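Local coordinates for salicylic acid-binding protein 2 (Nicotiana tabacum, PDB 1XKL) that hydrolyses methyl salicylate to salicylic acid and methanol, releasing the active hormone needed for systemic acquired resistance in tobacco, at residues K154-A157 with H158-Q162; E124-A128 with E129-D133; K234-D237 with H238-L242; Y21-K24 with P25-E28. All blocks are in the same frame, centred on the assembly; numbering follows the deposited sequence.

Interaction 1 (K154-A157 with H158-Q162)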
loop_
_atom_site.group_PDB
_atom_site.type_symbol
_atom_site.label_atom_id
_atom_site.label_comp_id
_atom_site.label_asym_id
_atom_site.label_seq_id
_atom_site.Cartn_x
_atom_site.Cartn_y
_atom_site.Cartn_z
ATOM N N LYS A 154 14.663 -14.160 -12.222
ATOM C CA LYS A 154 15.659 -15.228 -12.310
ATOM C C LYS A 154 15.532 -15.917 -13.667
ATOM O O LYS A 154 16.524 -16.127 -14.371
ATOM C CB LYS A 154 15.435 -16.264 -11.197
ATOM C CG LYS A 154 15.395 -15.701 -9.775
ATOM C CD LYS A 154 16.727 -15.075 -9.400
ATOM C CE LYS A 154 16.703 -14.510 -7.978
ATOM N NZ LYS A 154 16.502 -15.568 -6.929
ATOM N N PHE A 155 14.300 -16.258 -14.033
ATOM C CA PHE A 155 14.040 -16.931 -15.300
ATOM C C PHE A 155 14.551 -16.108 -16.468
ATOM O O PHE A 155 15.130 -16.647 -17.413
ATOM C CB PHE A 155 12.545 -17.198 -15.473
ATOM C CG PHE A 155 12.198 -17.938 -16.740
ATOM C CD1 PHE A 155 11.653 -17.269 -17.831
ATOM C CD2 PHE A 155 12.418 -19.313 -16.839
ATOM C CE1 PHE A 155 11.316 -17.959 -18.997
ATOM C CE2 PHE A 155 12.085 -20.011 -17.999
ATOM C CZ PHE A 155 11.538 -19.334 -19.081
ATOM N N LEU A 156 14.337 -14.797 -16.409
ATOM C CA LEU A 156 14.802 -13.936 -17.486
ATOM C C LEU A 156 16.323 -13.905 -17.554
ATOM O O LEU A 156 16.909 -14.051 -18.623
ATOM C CB LEU A 156 14.292 -12.504 -17.298
ATOM C CG LEU A 156 12.806 -12.224 -17.459
ATOM C CD1 LEU A 156 12.542 -10.775 -17.066
ATOM C CD2 LEU A 156 12.368 -12.486 -18.909
ATOM N N ALA A 157 16.962 -13.720 -16.407
ATOM C CA ALA A 157 18.417 -13.622 -16.359
ATOM C C ALA A 157 19.200 -14.894 -16.666
ATOM O O ALA A 157 20.264 -14.829 -17.277
ATOM C CB ALA A 157 18.843 -13.081 -15.006
ATOM N N HIS A 158 18.673 -16.040 -16.241
ATOM C CA HIS A 158 19.356 -17.312 -16.431
ATOM C C HIS A 158 18.853 -18.201 -17.563
ATOM O O HIS A 158 19.550 -19.127 -17.982
ATOM C CB HIS A 158 19.324 -18.109 -15.122
ATOM C CG HIS A 158 20.142 -17.505 -14.024
ATOM N ND1 HIS A 158 19.596 -16.740 -13.010
ATOM C CD2 HIS A 158 21.472 -17.558 -13.775
ATOM C CE1 HIS A 158 20.555 -16.353 -12.189
ATOM N NE2 HIS A 158 21.704 -16.836 -12.631
ATOM N N LYS A 159 17.654 -17.935 -18.063
ATOM C CA LYS A 159 17.115 -18.764 -19.129
ATOM C C LYS A 159 16.840 -18.020 -20.426
ATOM O O LYS A 159 16.758 -18.633 -21.493
ATOM C CB LYS A 159 15.832 -19.447 -18.652
ATOM C CG LYS A 159 16.016 -20.330 -17.427
ATOM C CD LYS A 159 16.949 -21.496 -17.707
ATOM C CE LYS A 159 16.941 -22.497 -16.559
ATOM N NZ LYS A 159 17.816 -23.669 -16.829
ATOM N N LEU A 160 16.716 -16.702 -20.350
ATOM C CA LEU A 160 16.423 -15.941 -21.550
ATOM C C LEU A 160 17.484 -14.918 -21.966
ATOM O O LEU A 160 17.782 -14.775 -23.152
ATOM C CB LEU A 160 15.063 -15.244 -21.389
ATOM C CG LEU A 160 13.806 -16.097 -21.145
ATOM C CD1 LEU A 160 12.558 -15.246 -21.402
ATOM C CD2 LEU A 160 13.799 -17.297 -22.056
ATOM N N TYR A 161 18.064 -14.231 -20.987
ATOM C CA TYR A 161 19.056 -13.193 -21.253
ATOM C C TYR A 161 20.476 -13.515 -20.763
ATOM O O TYR A 161 21.276 -12.601 -20.566
ATOM C CB TYR A 161 18.602 -11.880 -20.591
ATOM C CG TYR A 161 17.294 -11.297 -21.105
ATOM C CD1 TYR A 161 16.085 -11.979 -20.949
ATOM C CD2 TYR A 161 17.273 -10.070 -21.768
ATOM C CE1 TYR A 161 14.885 -11.454 -21.447
ATOM C CE2 TYR A 161 16.080 -9.538 -22.270
ATOM C CZ TYR A 161 14.893 -10.235 -22.110
ATOM O OH TYR A 161 13.727 -9.732 -22.642
ATOM N N GLN A 162 20.807 -14.793 -20.589
ATOM C CA GLN A 162 22.128 -15.135 -20.067
ATOM C C GLN A 162 23.304 -14.578 -20.885
ATOM O O GLN A 162 24.413 -14.449 -20.368
ATOM C CB GLN A 162 22.259 -16.667 -19.863
ATOM C CG GLN A 162 22.733 -17.511 -21.049
ATOM C CD GLN A 162 21.640 -17.849 -22.037
ATOM O OE1 GLN A 162 20.474 -17.514 -21.837
ATOM N NE2 GLN A 162 22.016 -18.510 -23.122
#
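F155 meets K159 and L160 one helical turn further on, at the C-terminal end of helix 153-160. The K159 side chain starts against this ring: its CB lies over one face, 4.1 Å from the centroid and 24° off the ring normal, a CH-pi contact offset toward the rim. The next atom, CG, rests 3.8 Å from F155 CD2; the chain then bends at chi2 (-63°) and leaves the phenyl, and NZ reaches N130 OD1. On L160, CG approaches F155 CE1 obliquely at 3.8 Å, while CD1 also touches L156 CD2. That same CD2 meets Y161 CE1 at 3.7 Å, the leucine and tyrosine running side by side in one direction.

L156 O takes two hydrogen bonds, from L160 N and, at 2.6 Å, from Y161 N. The second spans five residues, so the helix widens into a pi-type turn as it ends. H158 N binds K154 O regularly at 2.9 Å. H158 ND1 adds a weak bond to that oxygen.

Carbon contacts to the F155 ring make the side-chain chemistry mainly apolar, consistent with an apolar wall of the ligand pocket, which F155 and L160 line; K159 binds salicylate, its ammonium hydrogen-bonded away from the ring.

Interaction 2 (E124-A128 with E129-D133)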
loop_
_atom_site.group_PDB
_atom_site.type_symbol
_atom_site.label_atom_id
_atom_site.label_comp_id
_atom_site.label_asym_id
_atom_site.label_seq_id
_atom_site.Cartn_x
_atom_site.Cartn_y
_atom_site.Cartn_z
ATOM N N GLU A 124 6.826 -31.399 -22.499
ATOM C CA GLU A 124 7.187 -32.788 -22.236
ATOM C C GLU A 124 8.690 -32.992 -22.224
ATOM O O GLU A 124 9.179 -33.959 -21.644
ATOM C CB GLU A 124 6.535 -33.706 -23.267
ATOM C CG GLU A 124 5.088 -34.022 -22.939
ATOM C CD GLU A 124 4.340 -34.622 -24.103
ATOM O OE1 GLU A 124 4.830 -35.617 -24.685
ATOM O OE2 GLU A 124 3.254 -34.103 -24.435
ATOM N N ARG A 125 9.434 -32.103 -22.872
ATOM C CA ARG A 125 10.881 -32.250 -22.840
ATOM C C ARG A 125 11.526 -31.061 -22.152
ATOM O O ARG A 125 12.668 -30.713 -22.442
ATOM C CB ARG A 125 11.468 -32.450 -24.244
ATOM C CG ARG A 125 10.978 -31.506 -25.296
ATOM C CD ARG A 125 10.148 -32.256 -26.321
ATOM N NE ARG A 125 10.883 -33.344 -26.948
ATOM C CZ ARG A 125 10.390 -34.112 -27.914
ATOM N NH1 ARG A 125 9.159 -33.894 -28.352
ATOM N NH2 ARG A 125 11.124 -35.101 -28.441
ATOM N N THR A 126 10.779 -30.465 -21.226
ATOM C CA THR A 126 11.219 -29.311 -20.444
ATOM C C THR A 126 10.878 -29.540 -18.971
ATOM O O THR A 126 9.702 -29.513 -18.583
ATOM C CB THR A 126 10.520 -28.009 -20.939
ATOM O OG1 THR A 126 11.160 -27.561 -22.143
ATOM C CG2 THR A 126 10.582 -26.910 -19.878
ATOM N N PRO A 127 11.899 -29.768 -18.131
ATOM C CA PRO A 127 11.684 -30.001 -16.699
ATOM C C PRO A 127 11.037 -28.837 -15.959
ATOM O O PRO A 127 11.312 -27.669 -16.244
ATOM C CB PRO A 127 13.085 -30.331 -16.185
ATOM C CG PRO A 127 13.978 -29.587 -17.122
ATOM C CD PRO A 127 13.332 -29.829 -18.463
ATOM N N ALA A 128 10.173 -29.164 -15.004
ATOM C CA ALA A 128 9.469 -28.152 -14.231
ATOM C C ALA A 128 10.391 -27.178 -13.501
ATOM O O ALA A 128 9.925 -26.174 -12.957
ATOM C CB ALA A 128 8.530 -28.825 -13.238
ATOM N N GLU A 129 11.691 -27.462 -13.490
ATOM C CA GLU A 129 12.642 -26.583 -12.813
ATOM C C GLU A 129 13.278 -25.572 -13.750
ATOM O O GLU A 129 13.972 -24.654 -13.305
ATOM C CB GLU A 129 13.747 -27.394 -12.132
ATOM C CG GLU A 129 13.238 -28.375 -11.096
ATOM C CD GLU A 129 14.256 -28.649 -10.000
ATOM O OE1 GLU A 129 15.405 -29.030 -10.327
ATOM O OE2 GLU A 129 13.896 -28.483 -8.813
ATOM N N ASN A 130 13.053 -25.739 -15.047
ATOM C CA ASN A 130 13.616 -24.811 -16.015
ATOM C C ASN A 130 12.867 -23.481 -15.916
ATOM O O ASN A 130 13.349 -22.458 -16.397
ATOM C CB ASN A 130 13.486 -25.367 -17.436
ATOM C CG ASN A 130 14.436 -24.690 -18.418
ATOM O OD1 ASN A 130 15.657 -24.804 -18.287
ATOM N ND2 ASN A 130 13.882 -23.981 -19.404
ATOM N N TRP A 131 11.695 -23.501 -15.281
ATOM C CA TRP A 131 10.869 -22.299 -15.143
ATOM C C TRP A 131 11.320 -21.336 -14.053
ATOM O O TRP A 131 10.929 -20.165 -14.047
ATOM C CB TRP A 131 9.405 -22.679 -14.899
ATOM C CG TRP A 131 8.761 -23.343 -16.077
ATOM C CD1 TRP A 131 8.454 -24.668 -16.208
ATOM C CD2 TRP A 131 8.379 -22.718 -17.307
ATOM N NE1 TRP A 131 7.905 -24.908 -17.445
ATOM C CE2 TRP A 131 7.847 -23.729 -18.141
ATOM C CE3 TRP A 131 8.434 -21.401 -17.789
ATOM C CZ2 TRP A 131 7.374 -23.467 -19.431
ATOM C CZ3 TRP A 131 7.963 -21.141 -19.074
ATOM C CH2 TRP A 131 7.438 -22.174 -19.879
ATOM N N LEU A 132 12.133 -21.835 -13.130
ATOM C CA LEU A 132 12.649 -21.030 -12.032
ATOM C C LEU A 132 11.557 -20.272 -11.286
ATOM O O LEU A 132 10.628 -20.873 -10.752
ATOM C CB LEU A 132 13.709 -20.049 -12.549
ATOM C CG LEU A 132 14.992 -20.656 -13.124
ATOM C CD1 LEU A 132 15.977 -19.554 -13.472
ATOM C CD2 LEU A 132 15.607 -21.609 -12.120
ATOM N N ASP A 133 11.661 -18.950 -11.255
ATOM C CA ASP A 133 10.683 -18.148 -10.539
ATOM C C ASP A 133 9.496 -17.695 -11.377
ATOM O O ASP A 133 8.831 -16.720 -11.032
ATOM C CB ASP A 133 11.366 -16.926 -9.933
ATOM C CG ASP A 133 12.027 -16.060 -10.977
ATOM O OD1 ASP A 133 12.532 -14.980 -10.613
ATOM O OD2 ASP A 133 12.040 -16.460 -12.163
#
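P127 O receives the backbone N-H of N130 at 2.9 Å, with an N-H...O angle of 167° that makes the bond nearly straight at the hydrogen. The donor nevertheless stands well above the carbonyl plane of P127. E129 N is close to the same oxygen, but its angle is too poor for a bond.

The N130 side chain begins beside this acceptor, with CB 3.4 Å from P127 O. Its CG is turned anti to the backbone N (chi1 -161°), and the outside partner of OD1 is K159. T126 CG2 touches two residues of the following segment: N130 CB and W131 NE1, each at 4.1 Å. The methyl meets the indole obliquely, and the threonine side chain crosses both partners at about a right angle. The threonine hydroxyl turns elsewhere, to Y122 O.

The geometry identifies two overlapping type I beta turns, P127 to N130 and E129 to L132, in the connection from helix 117-124 to strand 135-138. The second is closed by only a weak bond, L132 N to E129 O at 3.4 Å. Residues 129-131 have helical phi/psi but lack the regular bonds of a helix.

W131 presents the edge of its indole to A128 O, which lies near the ring plane 3.9 Å from CD1. The indole also meets F155, the planes about 20° apart, and F136 edge-to-face. On the pocket side, the W131 side chain touches the bound 2-amino-4H-1,3-benzoxathiin-4-ol.

Interaction 3 (K234-D237 with H238-L242). With STH (2-amino-4H-1,3-benzoxathiin-4-ol), chain E.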
loop_
_atom_site.group_PDB
_atom_site.type_symbol
_atom_site.label_atom_id
_atom_site.label_comp_id
_atom_site.label_asym_id
_atom_site.label_seq_id
_atom_site.Cartn_x
_atom_site.Cartn_y
_atom_site.Cartn_z
ATOM N N LYS A 234 24.714 -18.528 -34.411
ATOM C CA LYS A 234 25.633 -19.046 -33.399
ATOM C C LYS A 234 25.950 -18.034 -32.309
ATOM O O LYS A 234 26.190 -16.865 -32.594
ATOM C CB LYS A 234 26.952 -19.481 -34.058
ATOM C CG LYS A 234 27.138 -20.982 -34.212
ATOM C CD LYS A 234 27.274 -21.664 -32.862
ATOM C CE LYS A 234 27.561 -23.163 -33.007
ATOM N NZ LYS A 234 27.690 -23.826 -31.664
ATOM N N GLY A 235 25.956 -18.499 -31.064
ATOM C CA GLY A 235 26.278 -17.636 -29.942
ATOM C C GLY A 235 25.154 -16.769 -29.404
ATOM O O GLY A 235 25.371 -15.957 -28.509
ATOM N N ALA A 236 23.949 -16.944 -29.934
ATOM C CA ALA A 236 22.811 -16.153 -29.489
ATOM C C ALA A 236 21.915 -16.895 -28.505
ATOM O O ALA A 236 21.655 -18.097 -28.657
ATOM C CB ALA A 236 21.991 -15.709 -30.689
ATOM N N ASP A 237 21.454 -16.170 -27.489
ATOM C CA ASP A 237 20.552 -16.743 -26.511
ATOM C C ASP A 237 19.142 -16.568 -27.053
ATOM O O ASP A 237 18.968 -16.235 -28.223
ATOM C CB ASP A 237 20.692 -16.060 -25.139
ATOM C CG ASP A 237 20.504 -14.535 -25.196
ATOM O OD1 ASP A 237 19.964 -14.004 -26.190
ATOM O OD2 ASP A 237 20.885 -13.882 -24.216
ATOM N N HIS A 238 18.139 -16.789 -26.210
ATOM C CA HIS A 238 16.752 -16.665 -26.640
ATOM C C HIS A 238 16.395 -15.297 -27.219
ATOM O O HIS A 238 15.527 -15.194 -28.085
ATOM C CB HIS A 238 15.806 -16.966 -25.480
ATOM C CG HIS A 238 14.377 -17.098 -25.895
ATOM N ND1 HIS A 238 13.947 -18.080 -26.766
ATOM C CD2 HIS A 238 13.285 -16.351 -25.607
ATOM C CE1 HIS A 238 12.658 -17.926 -26.996
ATOM N NE2 HIS A 238 12.230 -16.881 -26.305
HETATM N N MSE A 239 17.058 -14.250 -26.745
HETATM C CA MSE A 239 16.771 -12.889 -27.207
HETATM C C MSE A 239 17.750 -12.413 -28.277
HETATM O O MSE A 239 18.467 -11.423 -28.092
HETATM C CB MSE A 239 16.800 -11.928 -26.015
HETATM C CG MSE A 239 15.436 -11.407 -25.577
HETATM SE SE MSE A 239 14.158 -12.798 -25.157
HETATM C CE MSE A 239 15.280 -13.876 -24.056
ATOM N N ALA A 240 17.763 -13.111 -29.405
ATOM C CA ALA A 240 18.666 -12.779 -30.496
ATOM C C ALA A 240 18.588 -11.323 -30.960
ATOM O O ALA A 240 19.606 -10.752 -31.343
ATOM C CB ALA A 240 18.411 -13.721 -31.675
HETATM N N MSE A 241 17.399 -10.720 -30.930
HETATM C CA MSE A 241 17.256 -9.335 -31.387
HETATM C C MSE A 241 17.916 -8.333 -30.449
HETATM O O MSE A 241 18.023 -7.145 -30.768
HETATM C CB MSE A 241 15.780 -8.954 -31.586
HETATM C CG MSE A 241 14.988 -8.751 -30.309
HETATM SE SE MSE A 241 14.483 -10.434 -29.476
HETATM C CE MSE A 241 12.740 -10.620 -30.277
ATOM N N LEU A 242 18.353 -8.826 -29.296
ATOM C CA LEU A 242 19.016 -8.007 -28.298
ATOM C C LEU A 242 20.512 -8.307 -28.216
ATOM O O LEU A 242 21.317 -7.386 -28.140
ATOM C CB LEU A 242 18.369 -8.214 -26.928
ATOM C CG LEU A 242 16.918 -7.744 -26.795
ATOM C CD1 LEU A 242 16.443 -8.045 -25.388
ATOM C CD2 LEU A 242 16.805 -6.242 -27.092
HETATM C C8 STH E . 7.165 -18.190 -24.728
HETATM O O8 STH E . 5.920 -18.720 -24.867
HETATM C C1 STH E . 8.262 -18.929 -24.039
HETATM C C2 STH E . 9.600 -18.300 -23.909
HETATM C C3 STH E . 10.645 -19.009 -23.249
HETATM C C4 STH E . 10.401 -20.303 -22.692
HETATM C C5 STH E . 9.113 -20.912 -22.805
HETATM C C6 STH E . 8.060 -20.234 -23.454
HETATM C C7 STH E . 8.966 -16.477 -25.397
HETATM O O2 STH E . 9.878 -17.022 -24.458
HETATM N N7 STH E . 9.077 -15.095 -25.341
HETATM S S7 STH E . 7.420 -16.921 -25.275
#
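D237 reaches M239 across the turn that carries the catalytic histidine. Its CG sits between the backbone N and the carbonyl carbon (chi1 55°), which swings the carboxylate toward the following backbone. There OD1 lies 3.0 Å from M239 N, but the N-H...O angle is 129° and the bond is weak; the position of OD1 is itself less certain. OD2 has its firmer partner in L163 N. M239, a selenomethionine, occupies the N-cap position of helix 240-243.

Direct packing between the two segments is sparse, although every touching residue is buried. A236 CB and A240 CB meet at 4.2 Å, a loose methyl-to-methyl contact between the loop and the first residue of helix 240-243. While the segments themselves meet loosely, the H238 ring makes close approaches to the ligand and the triad. Its CG is anti to the backbone N (chi1 -170°), which sets the imidazole in the active site. NE2 comes 3.0 Å from O2 of the bound 2-amino-4H-1,3-benzoxathiin-4-ol, with C7 of the ligand at 3.4 Å. Ligand N7 and M239 CE lie at the imidazole edge, in its plane, whereas ligand C3 is over one face.

The ring is held at both nitrogens: ND1 bonds to D210 OD2 and NE2 to S81 OG, completing the Ser-His-Asp catalytic triad of the alpha/beta hydrolase fold. As in that fold generally, the histidine follows the last strand of the parallel sheet, here 229-233, on the loop leading into helix 240-243. A236 pairs by backbone bonds with E209, beyond strand 202-207, while H238 and M239 pack against L160 of helix 153-160.

Interaction 4 (Y21-K24 with P25-E28)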
loop_
_atom_site.group_PDB
_atom_site.type_symbol
_atom_site.label_atom_id
_atom_site.label_comp_id
_atom_site.label_asym_id
_atom_site.label_seq_id
_atom_site.Cartn_x
_atom_site.Cartn_y
_atom_site.Cartn_z
ATOM N N TYR A 21 13.431 -3.033 -30.374
ATOM C CA TYR A 21 14.022 -1.698 -30.517
ATOM C C TYR A 21 15.414 -1.630 -31.149
ATOM O O TYR A 21 15.742 -0.640 -31.805
ATOM C CB TYR A 21 14.007 -0.952 -29.172
ATOM C CG TYR A 21 15.138 -1.282 -28.229
ATOM C CD1 TYR A 21 16.176 -0.375 -28.006
ATOM C CD2 TYR A 21 15.159 -2.488 -27.535
ATOM C CE1 TYR A 21 17.208 -0.658 -27.109
ATOM C CE2 TYR A 21 16.184 -2.784 -26.640
ATOM C CZ TYR A 21 17.203 -1.861 -26.431
ATOM O OH TYR A 21 18.197 -2.160 -25.527
ATOM N N LYS A 22 16.229 -2.664 -30.961
ATOM C CA LYS A 22 17.571 -2.679 -31.555
ATOM C C LYS A 22 17.529 -3.134 -33.009
ATOM O O LYS A 22 18.335 -2.692 -33.829
ATOM C CB LYS A 22 18.503 -3.603 -30.771
ATOM C CG LYS A 22 18.980 -3.050 -29.449
ATOM C CD LYS A 22 19.752 -4.102 -28.685
ATOM C CE LYS A 22 20.516 -3.494 -27.525
ATOM N NZ LYS A 22 21.124 -4.550 -26.668
ATOM N N LEU A 23 16.595 -4.025 -33.332
ATOM C CA LEU A 23 16.479 -4.525 -34.701
ATOM C C LEU A 23 15.788 -3.551 -35.646
ATOM O O LEU A 23 16.232 -3.363 -36.779
ATOM C CB LEU A 23 15.719 -5.855 -34.734
ATOM C CG LEU A 23 15.621 -6.492 -36.125
ATOM C CD1 LEU A 23 17.029 -6.858 -36.591
ATOM C CD2 LEU A 23 14.738 -7.750 -36.096
ATOM N N LYS A 24 14.705 -2.932 -35.177
ATOM C CA LYS A 24 13.918 -2.009 -35.998
ATOM C C LYS A 24 14.720 -0.989 -36.808
ATOM O O LYS A 24 14.528 -0.875 -38.013
ATOM C CB LYS A 24 12.879 -1.288 -35.128
ATOM C CG LYS A 24 11.903 -0.400 -35.897
ATOM C CD LYS A 24 10.712 0.004 -35.003
ATOM C CE LYS A 24 9.822 1.056 -35.660
ATOM N NZ LYS A 24 9.271 0.612 -36.967
ATOM N N PRO A 25 15.613 -0.225 -36.156
ATOM C CA PRO A 25 16.428 0.777 -36.856
ATOM C C PRO A 25 17.256 0.150 -37.981
ATOM O O PRO A 25 17.429 0.744 -39.045
ATOM C CB PRO A 25 17.331 1.331 -35.755
ATOM C CG PRO A 25 16.547 1.111 -34.512
ATOM C CD PRO A 25 15.923 -0.236 -34.716
ATOM N N LEU A 26 17.772 -1.049 -37.735
ATOM C CA LEU A 26 18.591 -1.748 -38.728
ATOM C C LEU A 26 17.836 -2.048 -40.006
ATOM O O LEU A 26 18.357 -1.853 -41.101
ATOM C CB LEU A 26 19.128 -3.049 -38.141
ATOM C CG LEU A 26 20.450 -2.992 -37.383
ATOM C CD1 LEU A 26 20.726 -1.607 -36.831
ATOM C CD2 LEU A 26 20.425 -4.052 -36.300
ATOM N N LEU A 27 16.612 -2.540 -39.863
ATOM C CA LEU A 27 15.791 -2.862 -41.012
ATOM C C LEU A 27 15.390 -1.596 -41.761
ATOM O O LEU A 27 15.373 -1.574 -42.993
ATOM C CB LEU A 27 14.543 -3.630 -40.569
ATOM C CG LEU A 27 14.791 -5.032 -39.995
ATOM C CD1 LEU A 27 13.477 -5.623 -39.504
ATOM C CD2 LEU A 27 15.409 -5.923 -41.070
ATOM N N GLU A 28 15.074 -0.540 -41.021
ATOM C CA GLU A 28 14.683 0.720 -41.643
ATOM C C GLU A 28 15.888 1.335 -42.341
ATOM O O GLU A 28 15.757 1.946 -43.399
ATOM C CB GLU A 28 14.128 1.684 -40.588
ATOM C CG GLU A 28 12.989 1.086 -39.769
ATOM C CD GLU A 28 12.269 2.106 -38.903
ATOM O OE1 GLU A 28 12.952 2.892 -38.212
ATOM O OE2 GLU A 28 11.018 2.109 -38.905
#
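L23 and K24 bond to L27 and E28 in the first turns of helix 23-29, the crossover helix of the beta-alpha-beta unit between strands 6-10 and 33-36. Two regular i to i+4 backbone hydrogen bonds establish the helix: L27 N to L23 O at 3.2 Å (158° at the hydrogen) and E28 N to K24 O at 3.1 Å.

Apolar contacts follow at i+4 and i+3. L23 CG meets L27 CD1 at 4.1 Å, the side chains crossing at an oblique angle, and L23 CD1 lies 4.4 Å from L26 CD2. This side faces helix 245-258, where L27 packs on L253, a salicylate-binding residue.

P25 supplies the steric term. Having no N-H, it places CD 2.9 Å from Y21 O, a buried carbonyl oxygen for which the model contains no polar partner. Just before the helix, the Y21 hydroxyl and K22 NZ both go to D168, and Y21 packs on Y21 of the second subunit.

The charged contact is a salt bridge between K24 and E28. K24 runs extended from CB and bends only at its last torsion (chi4 58°), bringing NZ to 3.0 Å from E28 OE2, which it meets from above the carboxylate plane, 55° out of it.

Overall arrangement
Interactions 1 to 3 form a connected series around the ligand. Interaction 2 joins interaction 1 through D133, whose OD1 lies 2.8 Å from K154 N and whose OD2 is 2.9 Å from F155 N, at the start of helix 153-160. Interaction 1 in turn touches interaction 3, their centres about 12 Å apart, where Y161 CE2 lies 3.5 Å from L242 CD1. W131, F155, L160 and H238 thus bring three local contacts to one pocket. Interaction 4 stands about 32 Å from interaction 2 between centres and meets interaction 3 where K22 NZ lies 3.2 Å from L242 O, on helix 240-243 just after the catalytic histidine.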